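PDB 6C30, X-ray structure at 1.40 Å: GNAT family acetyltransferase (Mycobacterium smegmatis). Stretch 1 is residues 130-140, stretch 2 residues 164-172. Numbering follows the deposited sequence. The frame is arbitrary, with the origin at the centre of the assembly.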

# COMPACT_ATOMS: atom_id res chain seq x y z
N ILE A 130 -12.64 2.36 10.50
CA ILE A 130 -12.11 2.31 9.14
C ILE A 130 -12.82 3.32 8.24
O ILE A 130 -12.17 4.07 7.51
CB ILE A 130 -12.22 0.89 8.55
CG1 ILE A 130 -11.33 -0.08 9.34
CG2 ILE A 130 -11.84 0.89 7.07
CD1 ILE A 130 -11.49 -1.53 8.93
N ALA A 131 -14.14 3.39 8.34
CA ALA A 131 -14.88 4.35 7.51
C ALA A 131 -14.57 5.79 7.88
O ALA A 131 -14.40 6.63 7.01
CB ALA A 131 -16.37 4.10 7.61
N THR A 132 -14.47 6.09 9.18
CA THR A 132 -14.14 7.46 9.57
C THR A 132 -12.74 7.83 9.09
O THR A 132 -12.53 8.94 8.61
CB THR A 132 -14.26 7.68 11.08
OG1 THR A 132 -13.47 6.70 11.77
CG2 THR A 132 -15.72 7.58 11.53
N ALA A 133 -11.80 6.90 9.18
CA ALA A 133 -10.45 7.16 8.67
C ALA A 133 -10.44 7.38 7.16
O ALA A 133 -9.74 8.26 6.66
CB ALA A 133 -9.51 6.02 9.04
N ALA A 134 -11.21 6.56 6.44
CA ALA A 134 -11.28 6.69 4.99
C ALA A 134 -11.86 8.04 4.58
O ALA A 134 -11.34 8.71 3.69
CB ALA A 134 -12.09 5.55 4.40
N LEU A 135 -12.95 8.44 5.23
CA LEU A 135 -13.54 9.74 4.95
C LEU A 135 -12.59 10.88 5.29
O LEU A 135 -12.48 11.86 4.54
CB LEU A 135 -14.85 9.90 5.73
CG LEU A 135 -16.00 9.05 5.22
CD1 LEU A 135 -17.10 9.02 6.25
CD2 LEU A 135 -16.55 9.60 3.91
N ALA A 136 -11.91 10.78 6.42
CA ALA A 136 -10.97 11.83 6.84
C ALA A 136 -9.82 11.97 5.85
O ALA A 136 -9.43 13.08 5.49
CB ALA A 136 -10.44 11.54 8.23
N MET A 137 -9.29 10.84 5.39
CA MET A 137 -8.26 10.85 4.36
C MET A 137 -8.80 11.44 3.06
O MET A 137 -8.13 12.22 2.39
CB MET A 137 -7.74 9.44 4.10
CG MET A 137 -6.77 8.95 5.17
SD MET A 137 -5.96 7.39 4.74
CE MET A 137 -7.28 6.23 5.02
N GLY A 138 -10.02 11.05 2.69
CA GLY A 138 -10.63 11.58 1.49
C GLY A 138 -10.75 13.08 1.53
O GLY A 138 -10.40 13.78 0.57
N LEU A 139 -11.24 13.59 2.66
CA LEU A 139 -11.38 15.03 2.84
C LEU A 139 -10.04 15.74 2.74
O LEU A 139 -9.94 16.77 2.08
CB LEU A 139 -12.05 15.35 4.18
CG LEU A 139 -13.52 14.98 4.28
CD1 LEU A 139 -14.02 15.20 5.71
CD2 LEU A 139 -14.36 15.78 3.28
N ASP A 140 -9.03 15.21 3.41
CA ASP A 140 -7.73 15.86 3.38
C ASP A 140 -7.21 15.93 1.95
O ASP A 140 -6.73 16.97 1.50
CB ASP A 140 -6.73 15.13 4.28
CG ASP A 140 -5.42 15.87 4.39
OD1 ASP A 140 -5.37 16.88 5.13
OD2 ASP A 140 -4.43 15.45 3.74
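Stretch 2, residues 164-172: AVLAHVGFR

Stretch 1 is helical throughout, each amide from A134 to D140 bonding to the carbonyl four residues earlier. Stretch 2 enters as the last turns of a second helix, then turns at G170 and runs on through F171 to R172. The two helices point broadly the same way, their axes crossing at -49° with a closest approach of 9.4 Å. No hydrogen bond joins the stretches; they are held by apolar packing that buries 410 Å².

Along stretch 1, I130 lies out of reach, and contact begins at A131, whose small side chain points toward stretch 2 and meets V165, CB to CG1, at 4.0 Å. The backbones come nearest where T132 CA lies 5.9 Å from V165 CA. The threonine is compact enough for this narrow gap, and its methyl supplies an apolar surface: CG2 lies 3.9 Å from V165 CG1 and 3.9 Å from H168 CD2. V169 CG1 also packs 3.8 Å from T132 CB. A133 and A134 make no contact with stretch 2.

One turn on, L135 points toward stretch 2 and reaches between its side chains. Its CD1 lies 3.5 Å from V165 CG1 and 3.9 Å from L166 CD2; although L166 starts out pointing away, its longer side chain brings its end back within range. M137 and G138 stand clear.

L139, a further turn along, touches V169 only loosely, CD1 to CG2 at 4.5 Å, but its CD2 comes 3.9 Å from F171 CZ. By here the helix of stretch 2 has ended in a Schellman motif, with F171 N bonded to L166 O at 3.1 Å. G170 has a positive phi of 125°, where a CB would jam against the preceding carbonyl O, so glycine suits the turn. Beyond it, the long aromatic side chain of F171 extends the apolar contact to L139.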

# COMPACT_ATOMS: atom_id res chain seq x y z
N ALA A 164 -23.99 8.52 11.75
CA ALA A 164 -23.05 8.69 12.86
C ALA A 164 -21.61 8.80 12.36
O ALA A 164 -20.84 9.62 12.87
CB ALA A 164 -23.19 7.54 13.84
N VAL A 165 -21.25 7.98 11.38
CA VAL A 165 -19.91 8.03 10.80
C VAL A 165 -19.64 9.41 10.19
O VAL A 165 -18.61 10.03 10.46
CB VAL A 165 -19.73 6.92 9.73
CG1 VAL A 165 -18.53 7.18 8.87
CG2 VAL A 165 -19.61 5.55 10.40
N LEU A 166 -20.59 9.90 9.40
CA LEU A 166 -20.43 11.19 8.73
C LEU A 166 -20.39 12.35 9.74
O LEU A 166 -19.56 13.25 9.60
CB LEU A 166 -21.58 11.40 7.72
CG LEU A 166 -21.52 10.47 6.50
CD1 LEU A 166 -22.87 10.39 5.82
CD2 LEU A 166 -20.44 10.94 5.52
N ALA A 167 -21.27 12.31 10.74
CA ALA A 167 -21.28 13.36 11.75
C ALA A 167 -19.97 13.35 12.54
O ALA A 167 -19.44 14.41 12.89
CB ALA A 167 -22.46 13.18 12.69
N HIS A 168 -19.44 12.16 12.79
CA HIS A 168 -18.24 12.03 13.60
C HIS A 168 -17.06 12.82 13.02
O HIS A 168 -16.35 13.50 13.76
CB HIS A 168 -17.84 10.57 13.76
CG HIS A 168 -16.62 10.37 14.60
ND1 HIS A 168 -16.67 10.22 15.97
CD2 HIS A 168 -15.31 10.32 14.27
CE1 HIS A 168 -15.45 10.08 16.44
NE2 HIS A 168 -14.60 10.14 15.43
N VAL A 169 -16.87 12.76 11.71
CA VAL A 169 -15.71 13.43 11.13
C VAL A 169 -15.92 14.91 10.82
O VAL A 169 -14.97 15.60 10.48
CB VAL A 169 -15.22 12.71 9.84
CG1 VAL A 169 -14.84 11.28 10.15
CG2 VAL A 169 -16.27 12.77 8.73
N GLY A 170 -17.16 15.40 10.94
CA GLY A 170 -17.40 16.83 10.82
C GLY A 170 -18.43 17.27 9.80
O GLY A 170 -18.63 18.47 9.60
N PHE A 171 -19.10 16.33 9.15
CA PHE A 171 -20.14 16.73 8.20
C PHE A 171 -21.33 17.39 8.90
O PHE A 171 -21.77 16.93 9.96
CB PHE A 171 -20.62 15.52 7.39
CG PHE A 171 -19.67 15.11 6.30
CD1 PHE A 171 -19.71 15.74 5.06
CD2 PHE A 171 -18.74 14.11 6.52
CE1 PHE A 171 -18.82 15.38 4.06
CE2 PHE A 171 -17.85 13.74 5.52
CZ PHE A 171 -17.90 14.38 4.28
N ARG A 172 -21.84 18.47 8.30
CA ARG A 172 -23.03 19.18 8.76
C ARG A 172 -24.26 18.79 7.95
O ARG A 172 -24.19 18.74 6.73
CB ARG A 172 -22.86 20.69 8.61
CG ARG A 172 -21.70 21.31 9.36
CD ARG A 172 -21.52 22.77 8.91
NE ARG A 172 -20.80 22.87 7.64
CZ ARG A 172 -21.37 23.02 6.45
NH1 ARG A 172 -22.69 23.12 6.34
NH2 ARG A 172 -20.61 23.09 5.36